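Local coordinates for protein DspB (Aggregatibacter actinomycetemcomitans, PDB 1YHT) that hydrolyses beta-linked N-acetylhexosamine residues as a family 20 glycoside hydrolase, an activity that probably accounts for the release of biofilms, at residues Thr19-Asp24 and Ala325-Trp330; Ser43-Asn48 and Leu349-Ile354; Asp116-Met121 and Asp183-Ser188; Arg214-Gly219 and Thr235-Asp240. One frame throughout, in Å; residues are numbered along the deposited sequence.

In the fold
All four contacts belong to the TIM barrel of the family 20 catalytic domain. Contact 1 joins the first and last barrel strands, 18-24 and 324-329. Contact 2 joins the helices that follow them, its centre about 10 Å from that of contact 1. Contacts 3 and 4 come between these ends in the chain, one after the other, with centres about 12 Å apart. They form at and beyond the C-terminal ends of strands 110-117, 177-181, 212-216 and 233-236, and touch through Glu184 and Asp218. Contacts 2 and 3 lie on opposite sides of the chain's centre, with their centres about 30 Å apart. The first and last strands thus close the barrel around a probable active-site end.

Contact 1 of 4, residues Thr19-Asp24 and Ala325-Trp330; sequences TGLMLD and AALSIW
Met22 and Trp330 meet at the C-terminal end of this strand pair. The methyl CE of Met22 sits over the centre of the six-membered ring of Trp330, 3.5 Å from the centroid and 7° off the normal. SD of Met22 lies over the same face, in a Met-aromatic contact. CG of Met22 is anti to the backbone N (chi1 -167°), and the chain bends at both later torsions. CE also packs against CB of Ser328. At the edge of the Trp330 ring, Asp24 OD2 comes to 3.6 Å from CE3. On the other face of the sheet, Leu21 CD1 touches Ile329 CD1 at 3.6 Å. The two strands run parallel and in register from Thr19-Ala325 to Leu23-Ile329. They are the first and last strands of a TIM barrel, so their pairing closes it. Met22 is held at both backbone polar atoms. Its N donates to Leu327 O at 2.8 Å, and its O accepts from Ile329 N at 3.0 Å. At the start, Thr19 OG1 adds a side-chain bond to Ala325 O at 3.1 Å, coming from above the carbonyl plane. A water donates to both Asp24 O and Ile329 O. Further out, Asp24 OD1 accepts from Ala26 N, while OD2 bonds to Gly331 N and forms a salt bridge with Arg27. His53 and Tyr278 each meet the Trp330 ring edge-to-face.

Contact 2 of 4, residues Ser43-Asn48 and Leu349-Ile354; sequences SLSGGN and LLEAVI
Ile354 packs against the turn at Ser45-Gly47, and this is the tight part of the contact. Its CG2 reaches 3.2 Å from Ser45 O and 3.6 Å from Gly47 N. CB of Ser45 lies against both Ile354 branches, 3.7 Å from CG2 and 3.8 Å from CD1. With chi1 of Ile354 at -69°, CG1 is anti to the carbonyl carbon and CG2 anti to the backbone N; CG2 is the branch that meets the turn backbone. Gly47 has no side chain, and its backbone comes close to the isoleucine. The contact rests on van der Waals packing alone. Towards the solvent it thins out. There Ser45 OG touches CG of Glu351 at 3.3 Å, while the partly exposed Glu351 chain runs on extended. The Ser45 hydroxyl is bonded to Thr41 O, one turn back in its own helix. Gly46 is exposed and makes little contact. Its positive phi (91°) ends the helix in a Schellman motif, with Gly46 N bonded to Ser43 O. On the inner side, Ile354 also touches Thr19 of the first barrel strand. The turn ending helix 32-44 packs on helix 339-358, where the outer helical layer of the TIM barrel closes.

Contact 3 of 4, residues Asp116-Met121 and Asp183-Ser188; sequences DSPNHM and DEFGYS
Asp116 and Asp183 bring their carboxylates very close, with Asp116 OD2 2.5 Å from Asp183 OD1. The two groups are nearly coplanar, although the side chains cross at about a right angle. Asp116 OD1 accepts from Gly182 N. The clear side-chain hydrogen bond is the one from His120 NE2 to Glu184 OE1, at 2.6 Å. It uses the anti lone pair of OE1, and the imidazole and carboxylate planes are only 10° apart. Asp56 OD1 is bonded to the other ring nitrogen, ND1, so the His120 ring is held at both nitrogens. Asp183 OD2 lies 3.3 Å from His120 CD2. The segments lie at the end of TIM-barrel strand 110-117 and in the loop after strand 177-181. Asp183-Glu184 matches the adjacent Asp-Glu pair that family 20 enzymes use in catalysis, so this is probably the active site. Bound acetic acid near Asp183 and glycerol near Glu184 fit such a pocket. One water joins Asn119 N at 3.0 Å, Asp183 O at 2.7 Å and the Asp116 carboxylate through OD1. In the apolar contact Pro118, which follows a cis peptide bond, sets its CG 3.6 Å from CB of Phe185. The far end of the Phe185 ring leads away, and the ring meets Phe195.

Contact 4 of 4, residues Arg214-Gly219 and Thr235-Asp240; sequences RMWNDG and TYWSYD
Asn217 lies flat on Tyr236 where two neighbouring parallel strands of the TIM barrel, 212-216 and 233-236, run out into loops. The amide and ring planes are 13° apart. ND2 sits 3.4 Å above the plane of the Tyr236 ring, offset toward its rim. CG of Asn217 stands between its own backbone N and carbonyl carbon (chi1 66°). Both ends of the amide are used. OD1 accepts from Trp237 N at 3.0 Å, and ND2 donates to Ser238 O at 2.9 Å. The loop after the second strand is thereby tied down by a side chain just past the end of the first. Between the strands, Thr235 N donates to Met215 O at 2.9 Å, while the bond from Asn217 N to Thr235 O is weak.

On the other side of the pair, OG1 of Thr235 stands over one face of the Trp216 indole, 3.1 Å above the plane and toward the rim. That hydroxyl is hydrogen-bonded to His179 NE2. Trp216 NE1 bonds to Glu114. Trp216 and Trp237 meet obliquely, with Trp216 CE3 3.7 Å from Trp237 CD1. Acetic acid is bound near Trp216 and glycerol near Trp237, consistent with a sugar-binding pocket bordered by the two indoles. Asp218 crosses Trp237 at about a right angle and fixes its edge. Trp237 NE1 donates to Asp218 OD2 at 2.8 Å; OD2 lies in the indole plane, and NE1 meets it on the syn side, 29° out of the carboxylate plane.

Contact 1 of 4, residues Thr19-Asp24 and Ala325-Trp330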
loop_
_atom_site.group_PDB
_atom_site.type_symbol
_atom_site.label_atom_id
_atom_site.label_comp_id
_atom_site.label_asym_id
_atom_site.label_seq_id
_atom_site.Cartn_x
_atom_site.Cartn_y
_atom_site.Cartn_z
ATOM N N THR A 19 -2.559 4.821 -13.077
ATOM C CA THR A 19 -1.269 5.289 -12.618
ATOM C C THR A 19 -1.426 6.329 -11.529
ATOM O O THR A 19 -2.413 7.096 -11.510
ATOM C CB THR A 19 -0.439 5.856 -13.805
ATOM O OG1 THR A 19 0.944 5.925 -13.431
ATOM C CG2 THR A 19 -0.936 7.229 -14.182
ATOM N N GLY A 20 -0.472 6.332 -10.616
ATOM C CA GLY A 20 -0.506 7.249 -9.480
ATOM C C GLY A 20 0.582 7.058 -8.476
ATOM O O GLY A 20 1.706 6.659 -8.814
ATOM N N LEU A 21 0.219 7.338 -7.229
ATOM C CA LEU A 21 1.124 7.385 -6.109
ATOM C C LEU A 21 0.634 6.436 -5.041
ATOM O O LEU A 21 -0.566 6.397 -4.711
ATOM C CB LEU A 21 1.148 8.784 -5.510
ATOM C CG LEU A 21 1.911 9.037 -4.235
ATOM C CD1 LEU A 21 3.358 8.810 -4.428
ATOM C CD2 LEU A 21 1.631 10.436 -3.788
ATOM N N MET A 22 1.572 5.692 -4.479
ATOM C CA MET A 22 1.320 5.052 -3.198
ATOM C C MET A 22 2.025 5.869 -2.135
ATOM O O MET A 22 3.272 6.055 -2.156
ATOM C CB MET A 22 1.860 3.629 -3.221
ATOM C CG MET A 22 1.407 2.795 -2.111
ATOM S SD MET A 22 2.286 2.721 -0.559
ATOM C CE MET A 22 3.935 3.387 -0.610
ATOM N N LEU A 23 1.258 6.335 -1.171
ATOM C CA LEU A 23 1.817 7.212 -0.158
ATOM C C LEU A 23 1.690 6.494 1.162
ATOM O O LEU A 23 0.566 6.133 1.585
ATOM C CB LEU A 23 1.062 8.558 -0.094
ATOM C CG LEU A 23 1.732 9.599 0.838
ATOM C CD1 LEU A 23 3.106 10.076 0.385
ATOM C CD2 LEU A 23 0.842 10.769 1.031
ATOM N N ASP A 24 2.840 6.288 1.805
ATOM C CA ASP A 24 2.899 5.633 3.110
ATOM C C ASP A 24 2.795 6.721 4.166
ATOM O O ASP A 24 3.752 7.419 4.466
ATOM C CB ASP A 24 4.178 4.815 3.232
ATOM C CG ASP A 24 4.506 4.392 4.654
ATOM O OD1 ASP A 24 3.643 4.415 5.574
ATOM O OD2 ASP A 24 5.681 3.992 4.853
ATOM N N ALA A 325 0.982 1.474 -13.161
ATOM C CA ALA A 325 2.209 1.612 -12.359
ATOM C C ALA A 325 2.029 2.676 -11.334
ATOM O O ALA A 325 1.156 3.542 -11.469
ATOM C CB ALA A 325 3.408 1.971 -13.251
ATOM N N ALA A 326 2.830 2.618 -10.289
ATOM C CA ALA A 326 2.827 3.683 -9.276
ATOM C C ALA A 326 4.210 3.940 -8.759
ATOM O O ALA A 326 5.026 3.025 -8.697
ATOM C CB ALA A 326 1.926 3.305 -8.141
ATOM N N LEU A 327 4.475 5.193 -8.413
ATOM C CA LEU A 327 5.562 5.547 -7.510
ATOM C C LEU A 327 5.114 5.270 -6.087
ATOM O O LEU A 327 4.048 5.738 -5.702
ATOM C CB LEU A 327 5.882 7.031 -7.573
ATOM C CG LEU A 327 7.035 7.566 -6.703
ATOM C CD1 LEU A 327 8.383 7.073 -7.146
ATOM C CD2 LEU A 327 7.076 9.127 -6.728
ATOM N N SER A 328 5.963 4.631 -5.306
ATOM C CA SER A 328 5.743 4.428 -3.883
ATOM C C SER A 328 6.739 5.252 -3.055
ATOM O O SER A 328 7.942 5.146 -3.240
ATOM C CB SER A 328 5.889 2.926 -3.560
ATOM O OG SER A 328 4.860 2.115 -4.152
ATOM N N ILE A 329 6.232 6.092 -2.151
ATOM C CA ILE A 329 7.054 6.876 -1.254
ATOM C C ILE A 329 6.882 6.312 0.133
ATOM O O ILE A 329 5.864 6.542 0.786
ATOM C CB ILE A 329 6.632 8.379 -1.235
ATOM C CG1 ILE A 329 6.608 8.970 -2.656
ATOM C CG2 ILE A 329 7.559 9.141 -0.262
ATOM C CD1 ILE A 329 6.128 10.462 -2.765
ATOM N N TRP A 330 7.907 5.619 0.591
ATOM C CA TRP A 330 7.913 4.924 1.832
ATOM C C TRP A 330 8.568 5.777 2.892
ATOM O O TRP A 330 9.529 6.510 2.617
ATOM C CB TRP A 330 8.629 3.595 1.729
ATOM C CG TRP A 330 7.986 2.599 0.779
ATOM C CD1 TRP A 330 8.380 2.314 -0.468
ATOM C CD2 TRP A 330 6.866 1.769 1.053
ATOM N NE1 TRP A 330 7.569 1.349 -1.019
ATOM C CE2 TRP A 330 6.624 1.003 -0.101
ATOM C CE3 TRP A 330 6.033 1.604 2.161
ATOM C CZ2 TRP A 330 5.600 0.075 -0.176
ATOM C CZ3 TRP A 330 5.002 0.700 2.080
ATOM C CH2 TRP A 330 4.789 -0.050 0.925
HETATM O O HOH W 1 5.934 8.168 3.014
#

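Contact 2 of 4, residues Ser43-Asn48 and Leu349-Ile354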
loop_
_atom_site.group_PDB
_atom_site.type_symbol
_atom_site.label_atom_id
_atom_site.label_comp_id
_atom_site.label_asym_id
_atom_site.label_seq_id
_atom_site.Cartn_x
_atom_site.Cartn_y
_atom_site.Cartn_z
ATOM N N SER A 43 -2.893 14.566 -10.748
ATOM C CA SER A 43 -3.927 15.042 -11.649
ATOM C C SER A 43 -3.348 15.752 -12.857
ATOM O O SER A 43 -3.711 15.441 -13.996
ATOM C CB SER A 43 -4.840 16.011 -10.911
ATOM O OG SER A 43 -5.806 16.533 -11.799
ATOM N N LEU A 44 -2.473 16.734 -12.594
ATOM C CA LEU A 44 -1.832 17.503 -13.647
ATOM C C LEU A 44 -0.911 16.676 -14.527
ATOM O O LEU A 44 -0.663 17.046 -15.687
ATOM C CB LEU A 44 -1.005 18.639 -13.039
ATOM C CG LEU A 44 -1.858 19.711 -12.329
ATOM C CD1 LEU A 44 -0.981 20.585 -11.440
ATOM C CD2 LEU A 44 -2.658 20.551 -13.330
ATOM N N SER A 45 -0.365 15.580 -13.995
ATOM C CA SER A 45 0.502 14.717 -14.821
ATOM C C SER A 45 -0.304 13.722 -15.662
ATOM O O SER A 45 0.282 12.998 -16.479
ATOM C CB SER A 45 1.467 13.945 -13.927
ATOM O OG SER A 45 2.220 14.840 -13.118
ATOM N N GLY A 46 -1.621 13.645 -15.428
ATOM C CA GLY A 46 -2.507 12.721 -16.147
ATOM C C GLY A 46 -2.673 11.371 -15.454
ATOM O O GLY A 46 -3.106 10.385 -16.073
ATOM N N GLY A 47 -2.350 11.313 -14.169
ATOM C CA GLY A 47 -2.578 10.088 -13.371
ATOM C C GLY A 47 -3.992 10.009 -12.874
ATOM O O GLY A 47 -4.807 10.961 -13.074
ATOM N N ASN A 48 -4.315 8.912 -12.174
ATOM C CA ASN A 48 -5.677 8.738 -11.711
ATOM C C ASN A 48 -5.920 8.070 -10.354
ATOM O O ASN A 48 -7.076 7.891 -10.000
ATOM C CB ASN A 48 -6.510 8.077 -12.785
ATOM C CG ASN A 48 -5.865 6.888 -13.281
ATOM O OD1 ASN A 48 -5.204 6.196 -12.517
ATOM N ND2 ASN A 48 -5.975 6.655 -14.575
ATOM N N LEU A 349 9.893 13.140 -9.860
ATOM C CA LEU A 349 9.940 11.705 -9.994
ATOM C C LEU A 349 8.537 11.169 -10.203
ATOM O O LEU A 349 8.303 10.260 -11.008
ATOM C CB LEU A 349 10.622 11.124 -8.759
ATOM C CG LEU A 349 10.605 9.604 -8.584
ATOM C CD1 LEU A 349 11.228 8.880 -9.754
ATOM C CD2 LEU A 349 11.328 9.240 -7.270
ATOM N N LEU A 350 7.583 11.721 -9.464
ATOM C CA LEU A 350 6.193 11.283 -9.623
ATOM C C LEU A 350 5.658 11.606 -11.009
ATOM O O LEU A 350 4.995 10.788 -11.627
ATOM C CB LEU A 350 5.301 11.924 -8.526
ATOM C CG LEU A 350 3.801 11.595 -8.610
ATOM C CD1 LEU A 350 3.497 10.071 -8.614
ATOM C CD2 LEU A 350 3.014 12.325 -7.529
ATOM N N GLU A 351 5.941 12.816 -11.494
ATOM C CA GLU A 351 5.625 13.196 -12.874
ATOM C C GLU A 351 6.198 12.237 -13.906
ATOM O O GLU A 351 5.510 11.821 -14.825
ATOM C CB GLU A 351 6.096 14.635 -13.186
ATOM C CG GLU A 351 5.328 15.676 -12.418
ATOM C CD GLU A 351 5.902 17.082 -12.581
ATOM O OE1 GLU A 351 6.968 17.239 -13.240
ATOM O OE2 GLU A 351 5.245 18.000 -12.069
ATOM N N ALA A 352 7.471 11.917 -13.755
ATOM C CA ALA A 352 8.195 11.001 -14.665
ATOM C C ALA A 352 7.552 9.610 -14.701
ATOM O O ALA A 352 7.365 9.043 -15.743
ATOM C CB ALA A 352 9.633 10.851 -14.219
ATOM N N VAL A 353 7.248 9.058 -13.541
ATOM C CA VAL A 353 6.633 7.726 -13.482
ATOM C C VAL A 353 5.260 7.710 -14.207
ATOM O O VAL A 353 4.971 6.802 -15.015
ATOM C CB VAL A 353 6.475 7.249 -12.018
ATOM C CG1 VAL A 353 5.671 5.913 -11.959
ATOM C CG2 VAL A 353 7.837 7.082 -11.355
ATOM N N ILE A 354 4.465 8.737 -13.971
ATOM C CA ILE A 354 3.138 8.877 -14.579
ATOM C C ILE A 354 3.272 9.034 -16.092
ATOM O O ILE A 354 2.577 8.369 -16.837
ATOM C CB ILE A 354 2.293 10.053 -13.970
ATOM C CG1 ILE A 354 1.881 9.723 -12.537
ATOM C CG2 ILE A 354 1.073 10.334 -14.799
ATOM C CD1 ILE A 354 1.315 10.881 -11.723
#

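Contact 3 of 4, residues Asp116-Met121 and Asp183-Ser188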
loop_
_atom_site.group_PDB
_atom_site.type_symbol
_atom_site.label_atom_id
_atom_site.label_comp_id
_atom_site.label_asym_id
_atom_site.label_seq_id
_atom_site.Cartn_x
_atom_site.Cartn_y
_atom_site.Cartn_z
ATOM N N ASP A 116 -3.435 -3.218 5.485
ATOM C CA ASP A 116 -2.492 -4.288 5.258
ATOM C C ASP A 116 -2.701 -5.404 6.313
ATOM O O ASP A 116 -3.039 -5.147 7.478
ATOM C CB ASP A 116 -1.042 -3.760 5.261
ATOM C CG ASP A 116 -0.067 -4.685 4.559
ATOM O OD1 ASP A 116 -0.423 -5.870 4.296
ATOM O OD2 ASP A 116 1.086 -4.220 4.311
ATOM N N SER A 117 -2.546 -6.620 5.836
ATOM C CA SER A 117 -2.632 -7.846 6.631
ATOM C C SER A 117 -2.130 -8.974 5.744
ATOM O O SER A 117 -2.050 -8.819 4.512
ATOM C CB SER A 117 -4.038 -8.108 7.147
ATOM O OG SER A 117 -4.863 -8.797 6.221
ATOM N N PRO A 118 -1.761 -10.125 6.359
ATOM C CA PRO A 118 -1.781 -10.445 7.782
ATOM C C PRO A 118 -0.646 -9.888 8.615
ATOM O O PRO A 118 -0.734 -9.948 9.846
ATOM C CB PRO A 118 -1.664 -11.993 7.795
ATOM C CG PRO A 118 -1.010 -12.339 6.582
ATOM C CD PRO A 118 -1.328 -11.266 5.550
ATOM N N ASN A 119 0.418 -9.406 7.973
ATOM C CA ASN A 119 1.537 -8.757 8.678
ATOM C C ASN A 119 1.328 -7.220 8.603
ATOM O O ASN A 119 0.228 -6.770 8.256
ATOM C CB ASN A 119 2.870 -9.281 8.085
ATOM C CG ASN A 119 4.026 -9.360 9.122
ATOM O OD1 ASN A 119 4.528 -10.473 9.491
ATOM N ND2 ASN A 119 4.477 -8.197 9.578
ATOM N N HIS A 120 2.358 -6.429 8.915
ATOM C CA HIS A 120 2.313 -4.975 8.726
ATOM C C HIS A 120 1.044 -4.367 9.364
ATOM O O HIS A 120 0.375 -3.488 8.798
ATOM C CB HIS A 120 2.456 -4.650 7.235
ATOM C CG HIS A 120 3.853 -4.822 6.712
ATOM N ND1 HIS A 120 4.879 -3.965 7.053
ATOM C CD2 HIS A 120 4.401 -5.755 5.887
ATOM C CE1 HIS A 120 6.000 -4.370 6.468
ATOM N NE2 HIS A 120 5.734 -5.441 5.734
ATOM N N MET A 121 0.724 -4.827 10.581
ATOM C CA MET A 121 -0.508 -4.376 11.253
ATOM C C MET A 121 -0.384 -4.193 12.735
ATOM O O MET A 121 -1.387 -4.224 13.446
ATOM C CB MET A 121 -1.705 -5.279 10.878
ATOM C CG MET A 121 -1.600 -6.733 11.227
ATOM S SD MET A 121 -3.033 -7.741 10.790
ATOM C CE MET A 121 -4.374 -6.710 11.372
ATOM N N ASP A 183 1.724 -8.326 1.823
ATOM C CA ASP A 183 3.178 -8.319 1.704
ATOM C C ASP A 183 3.888 -8.817 2.938
ATOM O O ASP A 183 3.436 -8.603 4.073
ATOM C CB ASP A 183 3.715 -6.928 1.350
ATOM C CG ASP A 183 3.383 -5.873 2.424
ATOM O OD1 ASP A 183 2.285 -5.947 3.012
ATOM O OD2 ASP A 183 4.223 -4.971 2.675
ATOM N N GLU A 184 5.001 -9.510 2.667
ATOM C CA GLU A 184 5.997 -9.908 3.649
ATOM C C GLU A 184 5.409 -10.629 4.839
ATOM O O GLU A 184 5.726 -10.294 5.959
ATOM C CB GLU A 184 6.809 -8.678 4.134
ATOM C CG GLU A 184 7.480 -7.875 3.042
ATOM C CD GLU A 184 8.368 -6.751 3.573
ATOM O OE1 GLU A 184 7.906 -6.009 4.476
ATOM O OE2 GLU A 184 9.533 -6.626 3.084
ATOM N N PHE A 185 4.596 -11.647 4.602
ATOM C CA PHE A 185 3.929 -12.370 5.666
ATOM C C PHE A 185 4.467 -13.807 5.645
ATOM O O PHE A 185 4.978 -14.286 4.601
ATOM C CB PHE A 185 2.399 -12.355 5.483
ATOM C CG PHE A 185 1.937 -13.115 4.262
ATOM C CD1 PHE A 185 1.665 -14.465 4.346
ATOM C CD2 PHE A 185 1.862 -12.509 3.019
ATOM C CE1 PHE A 185 1.313 -15.175 3.249
ATOM C CE2 PHE A 185 1.533 -13.244 1.907
ATOM C CZ PHE A 185 1.233 -14.570 2.034
ATOM N N GLY A 186 4.390 -14.476 6.786
ATOM C CA GLY A 186 4.769 -15.899 6.869
ATOM C C GLY A 186 6.230 -16.243 6.618
ATOM O O GLY A 186 6.559 -17.362 6.192
ATOM N N TYR A 187 7.131 -15.323 6.896
ATOM C CA TYR A 187 8.521 -15.538 6.512
ATOM C C TYR A 187 9.178 -16.709 7.256
ATOM O O TYR A 187 10.027 -17.398 6.673
ATOM C CB TYR A 187 9.365 -14.250 6.637
ATOM C CG TYR A 187 9.315 -13.305 5.407
ATOM C CD1 TYR A 187 9.989 -12.087 5.436
ATOM C CD2 TYR A 187 8.611 -13.634 4.235
ATOM C CE1 TYR A 187 9.981 -11.209 4.334
ATOM C CE2 TYR A 187 8.590 -12.766 3.138
ATOM C CZ TYR A 187 9.290 -11.553 3.196
ATOM O OH TYR A 187 9.311 -10.691 2.118
ATOM N N SER A 188 8.775 -16.941 8.511
ATOM C CA SER A 188 9.344 -18.035 9.342
ATOM C C SER A 188 8.488 -19.310 9.302
ATOM O O SER A 188 8.860 -20.339 9.893
ATOM C CB SER A 188 9.509 -17.576 10.791
HETATM O O HOH W 2 1.137 -8.205 5.351
#

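Contact 4 of 4, residues Arg214-Gly219 and Thr235-Asp240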
loop_
_atom_site.group_PDB
_atom_site.type_symbol
_atom_site.label_atom_id
_atom_site.label_comp_id
_atom_site.label_asym_id
_atom_site.label_seq_id
_atom_site.Cartn_x
_atom_site.Cartn_y
_atom_site.Cartn_z
ATOM N N ARG A 214 -7.228 -4.955 -4.650
ATOM C CA ARG A 214 -5.814 -4.864 -4.965
ATOM C C ARG A 214 -5.019 -5.617 -3.891
ATOM O O ARG A 214 -5.400 -5.687 -2.704
ATOM C CB ARG A 214 -5.360 -3.400 -5.114
ATOM C CG ARG A 214 -5.933 -2.724 -6.334
ATOM C CD ARG A 214 -4.938 -2.592 -7.509
ATOM N NE ARG A 214 -5.634 -2.173 -8.726
ATOM C CZ ARG A 214 -5.777 -0.919 -9.166
ATOM N NH1 ARG A 214 -5.190 0.108 -8.549
ATOM N NH2 ARG A 214 -6.524 -0.685 -10.253
ATOM N N MET A 215 -3.911 -6.207 -4.330
ATOM C CA MET A 215 -3.070 -7.010 -3.462
ATOM C C MET A 215 -1.614 -7.054 -3.908
ATOM O O MET A 215 -1.353 -7.117 -5.093
ATOM C CB MET A 215 -3.639 -8.443 -3.446
ATOM C CG MET A 215 -3.066 -9.262 -2.383
ATOM S SD MET A 215 -3.814 -10.941 -2.406
ATOM C CE MET A 215 -2.914 -11.596 -3.770
ATOM N N TRP A 216 -0.672 -7.053 -2.943
ATOM C CA TRP A 216 0.753 -7.188 -3.207
ATOM C C TRP A 216 1.022 -8.605 -3.784
ATOM O O TRP A 216 0.250 -9.535 -3.523
ATOM C CB TRP A 216 1.589 -6.938 -1.924
ATOM C CG TRP A 216 1.510 -5.547 -1.349
ATOM C CD1 TRP A 216 1.010 -5.186 -0.137
ATOM C CD2 TRP A 216 1.954 -4.334 -1.974
ATOM N NE1 TRP A 216 1.126 -3.821 0.041
ATOM C CE2 TRP A 216 1.696 -3.278 -1.070
ATOM C CE3 TRP A 216 2.618 -4.052 -3.176
ATOM C CZ2 TRP A 216 2.036 -1.952 -1.344
ATOM C CZ3 TRP A 216 2.963 -2.771 -3.449
ATOM C CH2 TRP A 216 2.659 -1.705 -2.531
ATOM N N ASN A 217 2.084 -8.771 -4.580
ATOM C CA ASN A 217 2.314 -10.096 -5.237
ATOM C C ASN A 217 2.926 -11.210 -4.390
ATOM O O ASN A 217 3.059 -12.309 -4.863
ATOM C CB ASN A 217 3.162 -9.948 -6.499
ATOM C CG ASN A 217 4.554 -9.496 -6.204
ATOM O OD1 ASN A 217 4.776 -8.336 -5.887
ATOM N ND2 ASN A 217 5.518 -10.421 -6.279
ATOM N N ASP A 218 3.293 -10.923 -3.147
ATOM C CA ASP A 218 4.196 -11.764 -2.392
ATOM C C ASP A 218 3.693 -13.223 -2.239
ATOM O O ASP A 218 4.500 -14.161 -2.243
ATOM C CB ASP A 218 4.451 -11.227 -0.987
ATOM C CG ASP A 218 4.937 -9.810 -0.956
ATOM O OD1 ASP A 218 5.850 -9.534 -0.167
ATOM O OD2 ASP A 218 4.375 -8.969 -1.699
ATOM N N GLY A 219 2.378 -13.376 -2.086
ATOM C CA GLY A 219 1.778 -14.673 -1.828
ATOM C C GLY A 219 1.389 -15.444 -3.046
ATOM O O GLY A 219 0.778 -16.481 -2.937
ATOM N N THR A 235 -0.572 -5.574 -7.381
ATOM C CA THR A 235 0.481 -4.548 -7.319
ATOM C C THR A 235 1.837 -5.230 -7.129
ATOM O O THR A 235 2.196 -5.651 -6.023
ATOM C CB THR A 235 0.163 -3.446 -6.206
ATOM O OG1 THR A 235 0.009 -4.026 -4.901
ATOM C CG2 THR A 235 -1.093 -2.770 -6.549
ATOM N N TYR A 236 2.562 -5.389 -8.245
ATOM C CA TYR A 236 3.750 -6.252 -8.356
ATOM C C TYR A 236 5.023 -5.469 -8.127
ATOM O O TYR A 236 5.468 -4.702 -9.017
ATOM C CB TYR A 236 3.825 -6.940 -9.753
ATOM C CG TYR A 236 4.678 -8.195 -9.739
ATOM C CD1 TYR A 236 4.093 -9.470 -9.790
ATOM C CD2 TYR A 236 6.059 -8.130 -9.579
ATOM C CE1 TYR A 236 4.874 -10.655 -9.706
ATOM C CE2 TYR A 236 6.834 -9.278 -9.516
ATOM C CZ TYR A 236 6.245 -10.556 -9.616
ATOM O OH TYR A 236 7.034 -11.728 -9.532
ATOM N N TRP A 237 5.612 -5.643 -6.947
ATOM C CA TRP A 237 6.730 -4.801 -6.520
ATOM C C TRP A 237 8.124 -5.423 -6.621
ATOM O O TRP A 237 9.100 -4.717 -6.834
ATOM C CB TRP A 237 6.516 -4.268 -5.135
ATOM C CG TRP A 237 6.578 -5.242 -4.024
ATOM C CD1 TRP A 237 5.624 -6.131 -3.656
ATOM C CD2 TRP A 237 7.651 -5.404 -3.103
ATOM N NE1 TRP A 237 6.032 -6.844 -2.570
ATOM C CE2 TRP A 237 7.280 -6.428 -2.209
ATOM C CE3 TRP A 237 8.891 -4.784 -2.949
ATOM C CZ2 TRP A 237 8.088 -6.829 -1.153
ATOM C CZ3 TRP A 237 9.717 -5.174 -1.886
ATOM C CH2 TRP A 237 9.313 -6.191 -1.003
ATOM N N SER A 238 8.189 -6.742 -6.430
ATOM C CA SER A 238 9.451 -7.465 -6.519
ATOM C C SER A 238 9.189 -8.965 -6.714
ATOM O O SER A 238 8.267 -9.534 -6.103
ATOM C CB SER A 238 10.225 -7.257 -5.230
ATOM O OG SER A 238 11.512 -7.829 -5.315
ATOM N N TYR A 239 10.031 -9.603 -7.522
ATOM C CA TYR A 239 10.027 -11.060 -7.672
ATOM C C TYR A 239 10.405 -11.769 -6.379
ATOM O O TYR A 239 9.980 -12.897 -6.140
ATOM C CB TYR A 239 11.024 -11.452 -8.778
ATOM C CG TYR A 239 10.747 -12.688 -9.632
ATOM C CD1 TYR A 239 11.535 -12.927 -10.756
ATOM C CD2 TYR A 239 9.763 -13.635 -9.313
ATOM C CE1 TYR A 239 11.351 -14.027 -11.566
ATOM C CE2 TYR A 239 9.589 -14.786 -10.127
ATOM C CZ TYR A 239 10.410 -14.961 -11.250
ATOM O OH TYR A 239 10.273 -16.024 -12.104
ATOM N N ASP A 240 11.216 -11.135 -5.546
ATOM C CA ASP A 240 11.833 -11.841 -4.421
ATOM C C ASP A 240 11.874 -11.094 -3.096
ATOM O O ASP A 240 12.618 -11.470 -2.153
ATOM C CB ASP A 240 13.241 -12.291 -4.848
ATOM C CG ASP A 240 14.123 -11.127 -5.325
ATOM O OD1 ASP A 240 13.848 -9.957 -4.936
ATOM O OD2 ASP A 240 15.084 -11.400 -6.078
#